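Local atomic coordinates of NAD(FAD)-dependent dehydrogenase, NirB-family (N-terminal domain) (Clostridium acetobutylicum, PDB entry 3KLJ), a protein that catalyses the NADH-dependent reduction of rubredoxin through a bound FAD, passing electrons on in a dioxygen-scavenging chain. Residues A[84-89]-A[96-101]; A[91-96]-A[103-108]. One frame throughout, in Å; residues are numbered along the deposited sequence. Where two conformers were deposited one is given.

Interaction 1: A[84-89]-A[96-101]. With FAD (flavin-adenine dinucleotide), chain B.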
ATOM      1  N   PHE A  84      19.645  -0.294 -10.196  1.00 26.49           N
ATOM      2  CA  PHE A  84      18.843   0.856  -9.816  1.00 26.62           C
ATOM      3  C   PHE A  84      18.944   1.918 -10.911  1.00 25.81           C
ATOM      4  O   PHE A  84      20.042   2.372 -11.238  1.00 25.56           O
ATOM      5  CB  PHE A  84      19.373   1.389  -8.472  1.00 27.34           C
ATOM      6  CG  PHE A  84      18.571   2.521  -7.882  1.00 29.79           C
ATOM      7  CD1 PHE A  84      17.485   2.262  -7.043  1.00 32.38           C
ATOM      8  CD2 PHE A  84      18.928   3.849  -8.122  1.00 32.18           C
ATOM      9  CE1 PHE A  84      16.743   3.308  -6.475  1.00 32.79           C
ATOM     10  CE2 PHE A  84      18.187   4.905  -7.562  1.00 32.75           C
ATOM     11  CZ  PHE A  84      17.100   4.633  -6.737  1.00 32.61           C
ATOM     12  N   ALA A  85      17.803   2.295 -11.489  1.00 24.75           N
ATOM     13  CA  ALA A  85      17.747   3.395 -12.452  1.00 23.85           C
ATOM     14  C   ALA A  85      17.847   4.718 -11.705  1.00 23.22           C
ATOM     15  O   ALA A  85      17.182   4.910 -10.686  1.00 23.09           O
ATOM     16  CB  ALA A  85      16.466   3.337 -13.262  1.00 23.79           C
ATOM     17  N   THR A  86      18.702   5.607 -12.202  1.00 22.17           N
ATOM     18  CA  THR A  86      18.918   6.915 -11.585  1.00 21.82           C
ATOM     19  C   THR A  86      18.449   8.050 -12.485  1.00 21.84           C
ATOM     20  O   THR A  86      18.127   9.127 -11.990  1.00 22.25           O
ATOM     21  CB  THR A  86      20.416   7.171 -11.242  1.00 21.47           C
ATOM     22  OG1 THR A  86      21.226   6.841 -12.371  1.00 19.97           O
ATOM     23  CG2 THR A  86      20.858   6.341 -10.039  1.00 21.79           C
ATOM     24  N   SER A  87      18.419   7.801 -13.794  1.00 21.78           N
ATOM     25  CA  SER A  87      18.120   8.829 -14.798  1.00 22.00           C
ATOM     26  C   SER A  87      17.301   8.272 -15.949  1.00 21.55           C
ATOM     27  O   SER A  87      17.423   7.093 -16.291  1.00 21.56           O
ATOM     28  CB  SER A  87      19.415   9.409 -15.380  1.00 22.14           C
ATOM     29  OG  SER A  87      19.792  10.602 -14.731  1.00 23.63           O
ATOM     30  N   ILE A  88      16.477   9.132 -16.544  1.00 21.17           N
ATOM     31  CA  ILE A  88      15.782   8.831 -17.792  1.00 20.87           C
ATOM     32  C   ILE A  88      16.054   9.955 -18.795  1.00 20.80           C
ATOM     33  O   ILE A  88      15.912  11.136 -18.467  1.00 20.42           O
ATOM     34  CB  ILE A  88      14.239   8.663 -17.619  1.00 20.85           C
ATOM     35  CG1 ILE A  88      13.898   7.599 -16.577  1.00 20.06           C
ATOM     36  CG2 ILE A  88      13.590   8.283 -18.956  1.00 21.28           C
ATOM     37  CD1 ILE A  88      12.421   7.611 -16.147  1.00 21.08           C
ATOM     38  N   ASP A  89      16.451   9.568 -20.006  1.00 20.67           N
ATOM     39  CA  ASP A  89      16.606  10.481 -21.138  1.00 21.18           C
ATOM     40  C   ASP A  89      15.560  10.126 -22.212  1.00 21.32           C
ATOM     41  O   ASP A  89      15.830   9.335 -23.118  1.00 21.44           O
ATOM     42  CB  ASP A  89      18.042  10.395 -21.672  1.00 20.98           C
ATOM     43  CG  ASP A  89      18.268  11.211 -22.933  1.00 21.42           C
ATOM     44  OD1 ASP A  89      19.366  11.071 -23.505  1.00 21.60           O
ATOM     45  OD2 ASP A  89      17.379  11.985 -23.358  1.00 22.42           O
ATOM     46  N   THR A  96      19.559   5.509 -17.419  1.00 19.55           N
ATOM     47  CA  THR A  96      20.873   5.401 -16.788  1.00 19.59           C
ATOM     48  C   THR A  96      20.742   4.751 -15.422  1.00 20.09           C
ATOM     49  O   THR A  96      19.934   5.177 -14.590  1.00 19.43           O
ATOM     50  CB  THR A  96      21.558   6.771 -16.635  1.00 19.53           C
ATOM     51  OG1 THR A  96      21.601   7.426 -17.906  1.00 18.52           O
ATOM     52  CG2 THR A  96      22.975   6.610 -16.116  1.00 19.96           C
ATOM     53  N   LEU A  97      21.546   3.717 -15.210  1.00 20.69           N
ATOM     54  CA  LEU A  97      21.591   3.004 -13.948  1.00 21.72           C
ATOM     55  C   LEU A  97      22.654   3.573 -13.009  1.00 22.60           C
ATOM     56  O   LEU A  97      23.473   4.416 -13.407  1.00 22.34           O
ATOM     57  CB  LEU A  97      21.837   1.510 -14.193  1.00 21.62           C
ATOM     58  CG  LEU A  97      20.876   0.815 -15.165  1.00 21.87           C
ATOM     59  CD1 LEU A  97      21.463  -0.496 -15.676  1.00 21.88           C
ATOM     60  CD2 LEU A  97      19.499   0.596 -14.540  1.00 21.24           C
ATOM     61  N   LYS A  98      22.628   3.100 -11.764  1.00 23.71           N
ATOM     62  CA  LYS A  98      23.589   3.486 -10.731  1.00 25.18           C
ATOM     63  C   LYS A  98      25.040   3.205 -11.160  1.00 25.69           C
ATOM     64  O   LYS A  98      25.921   4.048 -10.972  1.00 25.55           O
ATOM     65  CB  LYS A  98      23.257   2.774  -9.408  1.00 25.66           C
ATOM     66  CG  LYS A  98      24.108   3.219  -8.215  1.00 27.26           C
ATOM     67  CD  LYS A  98      23.709   4.607  -7.724  1.00 28.93           C
ATOM     68  CE  LYS A  98      24.799   5.217  -6.864  1.00 29.20           C
ATOM     69  NZ  LYS A  98      24.340   6.472  -6.215  1.00 30.49           N
ATOM     70  N   SER A  99      25.265   2.035 -11.759  1.00 26.39           N
ATOM     71  CA  SER A  99      26.585   1.637 -12.276  1.00 27.05           C
ATOM     72  C   SER A  99      27.156   2.572 -13.350  1.00 27.41           C
ATOM     73  O   SER A  99      28.366   2.577 -13.594  1.00 27.95           O
ATOM     74  CB  SER A  99      26.545   0.194 -12.799  1.00 27.24           C
ATOM     75  OG  SER A  99      25.434  -0.030 -13.657  1.00 27.41           O
ATOM     76  N   GLY A 100      26.288   3.364 -13.977  1.00 27.62           N
ATOM     77  CA  GLY A 100      26.682   4.247 -15.080  1.00 27.58           C
ATOM     78  C   GLY A 100      26.331   3.640 -16.429  1.00 27.69           C
ATOM     79  O   GLY A 100      26.398   4.305 -17.461  1.00 27.44           O
ATOM     80  N   GLU A 101      25.955   2.365 -16.396  1.00 27.97           N
ATOM     81  CA  GLU A 101      25.481   1.614 -17.553  1.00 28.18           C
ATOM     82  C   GLU A 101      24.159   2.186 -18.088  1.00 27.77           C
ATOM     83  O   GLU A 101      23.262   2.534 -17.314  1.00 27.53           O
ATOM     84  CB  GLU A 101      25.275   0.154 -17.134  1.00 28.34           C
ATOM     85  CG  GLU A 101      25.505  -0.871 -18.234  1.00 30.44           C
ATOM     86  CD  GLU A 101      24.675  -2.136 -18.057  1.00 33.02           C
ATOM     87  OE1 GLU A 101      24.388  -2.784 -19.083  1.00 34.42           O
ATOM     88  OE2 GLU A 101      24.301  -2.482 -16.909  1.00 34.07           O
TER
HETATM   89  PA  FAD B 401       6.523  -2.306  -5.333  1.00 18.30           P
HETATM   90  O1A FAD B 401       7.098  -1.338  -4.334  1.00 18.60           O
HETATM   91  O2A FAD B 401       5.915  -3.525  -4.684  1.00 19.35           O
HETATM   92  O5B FAD B 401       7.658  -2.743  -6.367  1.00 21.06           O
HETATM   93  C5B FAD B 401       8.482  -1.778  -6.994  1.00 20.91           C
HETATM   94  C4B FAD B 401       9.885  -2.356  -7.183  1.00 21.12           C
HETATM   95  O4B FAD B 401      10.686  -1.438  -7.924  1.00 19.85           O
HETATM   96  C3B FAD B 401      10.583  -2.563  -5.841  1.00 21.12           C
HETATM   97  O3B FAD B 401      11.093  -3.885  -5.782  1.00 23.72           O
HETATM   98  C2B FAD B 401      11.701  -1.538  -5.814  1.00 21.25           C
HETATM   99  O2B FAD B 401      12.867  -2.025  -5.188  1.00 23.46           O
HETATM  100  C1B FAD B 401      11.948  -1.288  -7.295  1.00 20.89           C
HETATM  101  N9A FAD B 401      12.533   0.034  -7.583  1.00 21.12           N
HETATM  102  C8A FAD B 401      12.295   1.214  -6.932  1.00 21.82           C
HETATM  103  N7A FAD B 401      13.034   2.186  -7.517  1.00 21.27           N
HETATM  104  C5A FAD B 401      13.734   1.649  -8.537  1.00 21.30           C
HETATM  105  C6A FAD B 401      14.639   2.195  -9.447  1.00 21.45           C
HETATM  106  N6A FAD B 401      15.155   3.407  -9.233  1.00 20.16           N
HETATM  107  N1A FAD B 401      15.214   1.367 -10.395  1.00 20.91           N
HETATM  108  C2A FAD B 401      14.900   0.021 -10.443  1.00 20.44           C
HETATM  109  N3A FAD B 401      14.011  -0.513  -9.530  1.00 21.51           N
HETATM  110  C4A FAD B 401      13.431   0.292  -8.591  1.00 21.55           C
HETATM  111  N1  FAD B 401      -1.665  -3.653  -0.404  1.00 20.18           N
HETATM  112  C2  FAD B 401      -2.967  -4.101  -0.341  1.00 21.45           C
HETATM  113  O2  FAD B 401      -3.729  -3.863  -1.263  1.00 21.38           O
HETATM  114  N3  FAD B 401      -3.412  -4.840   0.736  1.00 20.29           N
HETATM  115  C4  FAD B 401      -2.554  -5.123   1.773  1.00 21.27           C
HETATM  116  O4  FAD B 401      -2.987  -5.773   2.728  1.00 20.99           O
HETATM  117  C4X FAD B 401      -1.230  -4.662   1.732  1.00 20.65           C
HETATM  118  N5  FAD B 401      -0.342  -4.942   2.760  1.00 19.24           N
HETATM  119  C5X FAD B 401       0.962  -4.488   2.708  1.00 18.91           C
HETATM  120  C6  FAD B 401       1.851  -4.769   3.754  1.00 18.36           C
HETATM  121  C7  FAD B 401       3.176  -4.311   3.680  1.00 17.62           C
HETATM  122  C7M FAD B 401       4.133  -4.608   4.798  1.00 17.50           C
HETATM  123  C8  FAD B 401       3.602  -3.569   2.578  1.00 17.67           C
HETATM  124  C8M FAD B 401       5.018  -3.058   2.476  1.00 16.29           C
HETATM  125  C9  FAD B 401       2.712  -3.290   1.548  1.00 17.60           C
HETATM  126  C9A FAD B 401       1.393  -3.750   1.605  1.00 19.92           C
HETATM  127  N10 FAD B 401       0.509  -3.472   0.565  1.00 19.59           N
HETATM  128  C10 FAD B 401      -0.794  -3.927   0.628  1.00 20.39           C
HETATM  129  C1' FAD B 401       0.958  -2.662  -0.606  1.00 19.11           C
HETATM  130  C2' FAD B 401       1.334  -3.515  -1.799  1.00 19.92           C
HETATM  131  O2' FAD B 401       2.466  -4.288  -1.456  1.00 21.00           O
HETATM  132  C3' FAD B 401       1.659  -2.570  -2.939  1.00 19.07           C
HETATM  133  O3' FAD B 401       0.485  -1.887  -3.337  1.00 21.52           O
HETATM  134  C4' FAD B 401       2.238  -3.274  -4.155  1.00 19.39           C
HETATM  135  O4' FAD B 401       3.401  -4.010  -3.798  1.00 18.88           O
HETATM  136  C5' FAD B 401       2.631  -2.217  -5.179  1.00 18.13           C
HETATM  137  O5' FAD B 401       3.336  -2.869  -6.203  1.00 18.38           O
HETATM  138  P   FAD B 401       4.301  -2.034  -7.150  1.00 17.46           P
HETATM  139  O1P FAD B 401       4.884  -2.970  -8.196  1.00 18.90           O
HETATM  140  O2P FAD B 401       3.599  -0.826  -7.719  1.00 18.74           O
HETATM  141  O3P FAD B 401       5.455  -1.452  -6.181  1.00 17.98           O
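F84 O takes a hydrogen bond from K98 N at 2.7 Å, just where L97 to G100 form a type I turn. The bond lies just past the ends of strands 85-89 and 94-97, an antiparallel beta hairpin with a classic beta bulge. The F84 side chain serves the cofactor. CG is anti to the backbone N (chi1 -175°), and one ring face lies against the adenine amino group, with CE1 3.2 Å from FAD N6A. A85 is a known FAD-binding residue and reads the adenine with its backbone. A85 N donates to FAD N1A at 3.0 Å, and FAD N6A donates to A85 O at 2.9 Å. A85 pairs with L97 without backbone bonds; the side chains diverge, and A85 CB only loosely approaches L97 CD2. The bulge follows: T86 N and S87 N both point at T96 O, at 2.7 Å and 3.1 Å. T86 OG1, in the crowded position between N and C (chi1 48°), adds a third donor to this oxygen from above the carbonyl plane. T86 CG2 meets K98 CD, the two side chains crossing at about a right angle. S87 O accepts from T96 N at 2.9 Å. On the same sheet face, S87 CB packs on T96 CB at 3.6 Å.

Interaction 2: A[91-96]-A[103-108]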
ATOM      1  N   ASN A  91      14.190  11.560 -24.875  1.00 21.78           N
ATOM      2  CA  ASN A  91      14.383  11.860 -26.296  0.50 21.92           C
ATOM      3  C   ASN A  91      15.329  10.878 -26.984  1.00 21.87           C
ATOM      4  O   ASN A  91      15.195  10.596 -28.176  1.00 22.30           O
ATOM      5  CB  ASN A  91      14.877  13.298 -26.492  0.50 22.02           C
ATOM      6  CG  ASN A  91      13.870  14.329 -26.026  0.50 22.00           C
ATOM      7  OD1 ASN A  91      13.194  14.962 -26.833  0.50 23.00           O
ATOM      8  ND2 ASN A  91      13.758  14.496 -24.718  0.50 22.89           N
ATOM      9  N   ASN A  92      16.298  10.373 -26.224  1.00 21.35           N
ATOM     10  CA  ASN A  92      17.229   9.361 -26.723  1.00 21.14           C
ATOM     11  C   ASN A  92      16.808   7.950 -26.308  1.00 21.16           C
ATOM     12  O   ASN A  92      17.436   6.957 -26.696  1.00 21.15           O
ATOM     13  CB  ASN A  92      18.652   9.648 -26.240  1.00 21.08           C
ATOM     14  CG  ASN A  92      19.276  10.842 -26.933  1.00 21.32           C
ATOM     15  OD1 ASN A  92      19.521  11.874 -26.312  1.00 21.65           O
ATOM     16  ND2 ASN A  92      19.535  10.709 -28.229  1.00 20.92           N
ATOM     17  N   LYS A  93      15.734   7.883 -25.525  1.00 20.86           N
ATOM     18  CA  LYS A  93      15.183   6.630 -25.017  1.00 21.09           C
ATOM     19  C   LYS A  93      16.248   5.803 -24.298  1.00 20.74           C
ATOM     20  O   LYS A  93      16.449   4.626 -24.594  1.00 20.85           O
ATOM     21  CB  LYS A  93      14.492   5.839 -26.137  1.00 21.16           C
ATOM     22  CG  LYS A  93      13.244   6.527 -26.687  1.00 21.84           C
ATOM     23  CD  LYS A  93      12.420   5.588 -27.552  1.00 21.71           C
ATOM     24  CE  LYS A  93      11.003   6.115 -27.736  1.00 20.82           C
ATOM     25  NZ  LYS A  93      10.193   5.189 -28.571  1.00 18.57           N
ATOM     26  N   LEU A  94      16.928   6.447 -23.351  1.00 20.42           N
ATOM     27  CA  LEU A  94      17.998   5.813 -22.589  1.00 20.25           C
ATOM     28  C   LEU A  94      17.729   5.957 -21.098  1.00 20.13           C
ATOM     29  O   LEU A  94      17.407   7.049 -20.618  1.00 20.14           O
ATOM     30  CB  LEU A  94      19.367   6.424 -22.933  1.00 20.22           C
ATOM     31  CG  LEU A  94      19.933   6.365 -24.364  1.00 20.77           C
ATOM     32  CD1 LEU A  94      21.220   7.181 -24.477  1.00 21.09           C
ATOM     33  CD2 LEU A  94      20.196   4.940 -24.812  1.00 21.64           C
ATOM     34  N   VAL A  95      17.857   4.849 -20.374  1.00 19.60           N
ATOM     35  CA  VAL A  95      17.765   4.862 -18.925  1.00 19.20           C
ATOM     36  C   VAL A  95      19.161   4.644 -18.348  1.00 19.39           C
ATOM     37  O   VAL A  95      19.874   3.723 -18.755  1.00 19.16           O
ATOM     38  CB  VAL A  95      16.756   3.796 -18.420  1.00 19.43           C
ATOM     39  CG1 VAL A  95      16.862   3.601 -16.914  1.00 18.34           C
ATOM     40  CG2 VAL A  95      15.331   4.202 -18.805  1.00 19.23           C
ATOM     41  N   THR A  96      19.559   5.509 -17.419  1.00 19.55           N
ATOM     42  CA  THR A  96      20.873   5.401 -16.788  1.00 19.59           C
ATOM     43  C   THR A  96      20.742   4.751 -15.422  1.00 20.09           C
ATOM     44  O   THR A  96      19.934   5.177 -14.590  1.00 19.43           O
ATOM     45  CB  THR A  96      21.558   6.771 -16.635  1.00 19.53           C
ATOM     46  OG1 THR A  96      21.601   7.426 -17.906  1.00 18.52           O
ATOM     47  CG2 THR A  96      22.975   6.610 -16.116  1.00 19.96           C
ATOM     48  N   ILE A 103      20.717   1.761 -20.745  1.00 25.44           N
ATOM     49  CA  ILE A 103      19.868   0.836 -21.495  1.00 24.81           C
ATOM     50  C   ILE A 103      18.908   1.589 -22.415  1.00 24.04           C
ATOM     51  O   ILE A 103      18.173   2.472 -21.968  1.00 23.87           O
ATOM     52  CB  ILE A 103      19.092  -0.132 -20.556  1.00 25.14           C
ATOM     53  CG1 ILE A 103      20.041  -1.193 -19.984  1.00 25.30           C
ATOM     54  CG2 ILE A 103      17.934  -0.815 -21.298  1.00 25.41           C
ATOM     55  CD1 ILE A 103      19.580  -1.799 -18.682  1.00 26.23           C
ATOM     56  N   LYS A 104      18.931   1.233 -23.698  1.00 23.01           N
ATOM     57  CA  LYS A 104      18.006   1.791 -24.679  1.00 22.31           C
ATOM     58  C   LYS A 104      16.704   1.001 -24.714  1.00 21.65           C
ATOM     59  O   LYS A 104      16.713  -0.229 -24.635  1.00 22.22           O
ATOM     60  CB  LYS A 104      18.650   1.853 -26.075  1.00 22.19           C
ATOM     61  CG  LYS A 104      17.814   2.603 -27.123  1.00 22.28           C
ATOM     62  CD  LYS A 104      18.671   3.404 -28.106  1.00 22.49           C
ATOM     63  CE  LYS A 104      19.394   2.517 -29.114  1.00 23.06           C
ATOM     64  NZ  LYS A 104      20.155   3.313 -30.130  1.00 23.26           N
ATOM     65  N   TYR A 105      15.591   1.717 -24.826  1.00 20.61           N
ATOM     66  CA  TYR A 105      14.271   1.104 -24.901  1.00 20.20           C
ATOM     67  C   TYR A 105      13.501   1.635 -26.100  1.00 20.29           C
ATOM     68  O   TYR A 105      13.837   2.688 -26.628  1.00 18.97           O
ATOM     69  CB  TYR A 105      13.477   1.390 -23.616  1.00 20.22           C
ATOM     70  CG  TYR A 105      13.171   2.858 -23.368  1.00 20.43           C
ATOM     71  CD1 TYR A 105      12.077   3.474 -23.983  1.00 20.35           C
ATOM     72  CD2 TYR A 105      13.969   3.629 -22.516  1.00 20.16           C
ATOM     73  CE1 TYR A 105      11.785   4.811 -23.767  1.00 19.80           C
ATOM     74  CE2 TYR A 105      13.681   4.974 -22.289  1.00 19.32           C
ATOM     75  CZ  TYR A 105      12.585   5.554 -22.921  1.00 19.92           C
ATOM     76  OH  TYR A 105      12.281   6.879 -22.723  1.00 21.70           O
ATOM     77  N   GLU A 106      12.455   0.916 -26.507  1.00 20.54           N
ATOM     78  CA  GLU A 106      11.469   1.457 -27.445  1.00 21.23           C
ATOM     79  C   GLU A 106      10.276   1.966 -26.624  1.00 20.84           C
ATOM     80  O   GLU A 106       9.726   3.034 -26.897  1.00 20.93           O
ATOM     81  CB  GLU A 106      11.025   0.405 -28.466  1.00 21.41           C
ATOM     82  CG  GLU A 106      12.166  -0.259 -29.239  1.00 24.69           C
ATOM     83  CD  GLU A 106      11.678  -1.150 -30.383  1.00 28.81           C
ATOM     84  OE1 GLU A 106      10.448  -1.193 -30.623  1.00 31.06           O
ATOM     85  OE2 GLU A 106      12.522  -1.805 -31.044  1.00 30.44           O
ATOM     86  N   LYS A 107       9.881   1.183 -25.624  1.00 20.82           N
ATOM     87  CA  LYS A 107       8.886   1.607 -24.640  1.00 20.68           C
ATOM     88  C   LYS A 107       9.376   1.397 -23.211  1.00 20.01           C
ATOM     89  O   LYS A 107      10.027   0.389 -22.910  1.00 19.65           O
ATOM     90  CB  LYS A 107       7.565   0.872 -24.850  1.00 21.40           C
ATOM     91  CG  LYS A 107       6.588   1.648 -25.701  1.00 22.85           C
ATOM     92  CD  LYS A 107       6.430   1.076 -27.063  1.00 24.11           C
ATOM     93  CE  LYS A 107       5.354   1.857 -27.796  1.00 25.81           C
ATOM     94  NZ  LYS A 107       5.124   1.288 -29.145  1.00 27.72           N
ATOM     95  N   LEU A 108       9.063   2.362 -22.346  1.00 18.98           N
ATOM     96  CA  LEU A 108       9.462   2.329 -20.949  1.00 17.86           C
ATOM     97  C   LEU A 108       8.232   2.261 -20.052  1.00 17.94           C
ATOM     98  O   LEU A 108       7.320   3.088 -20.162  1.00 17.26           O
ATOM     99  CB  LEU A 108      10.308   3.569 -20.598  1.00 17.67           C
ATOM    100  CG  LEU A 108      10.824   3.701 -19.154  1.00 17.41           C
ATOM    101  CD1 LEU A 108      11.804   2.580 -18.803  1.00 16.19           C
ATOM    102  CD2 LEU A 108      11.458   5.059 -18.882  1.00 15.41           C
TER
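I103 and V95 form the hydrogen-bonded pair between strands 102-104 and 94-97. V95 N donates to I103 O, and I103 N returns a bond to V95 O, both at 2.9 Å. The side chains of I103 and V95 share the buried sheet face, where both also touch L13. K104 pairs with L94 on the other face. L94 CD2 rests on K104 CB at 3.7 Å, while the lysine chain, bent at chi2 and chi3, carries its amino end away.

Y105 and K93 carry much of the contact. Y105 N donates to K93 O at 3.0 Å. The tyrosine CG sits between the backbone N and the carbonyl carbon (chi1 64°), and the ring lies against the K93 side chain. K93 CB stands over the ring centre in a CH-pi contact, 3.8 Å from the centroid and 13° off the normal. L108 CB covers the centre of the opposite face, so the ring is sandwiched. V95 CG2 touches Y105 CE2, the two side chains crossing at about a right angle.

E106 contributes its backbone. The K93 chain is extended beyond CG and runs past Y105 O. Its NZ donates to E106 O at 2.8 Å, in the carbonyl plane and on a lone pair. The same amino group forms a salt bridge with D259, so it has two partners.

L108, on strand 107-110 of the parallel sheet, meets V95 CG2 with CD1 at 3.9 Å. The chain leaves the antiparallel sheet after K104 and enters the parallel sheet at K107, with the Y105 ring packed at the junction. A small three-stranded antiparallel sheet leading back into the central parallel sheet is characteristic of the FAD-binding domain of the glutathione reductase fold.

How the interactions relate
Interactions 1 and 2 are the two seams of one three-stranded antiparallel sheet, with strand 94-97 in the middle. T96 belongs to both, and their centres lie about 10 Å apart. D89 N probably donates to L94 O at 2.8 Å, which extends the first seam beside the second. On the buried face V95 CG1 packs 3.7 Å from A85 CB, and L97 CD1 meets I103 CD1 at 3.8 Å. Only interaction 1 holds residues of the FAD pocket, at the adenine end of the cofactor. Interaction 2 lies one strand further along the same sheet: the side chain of V95 is about 7 Å from FAD and packs on A85.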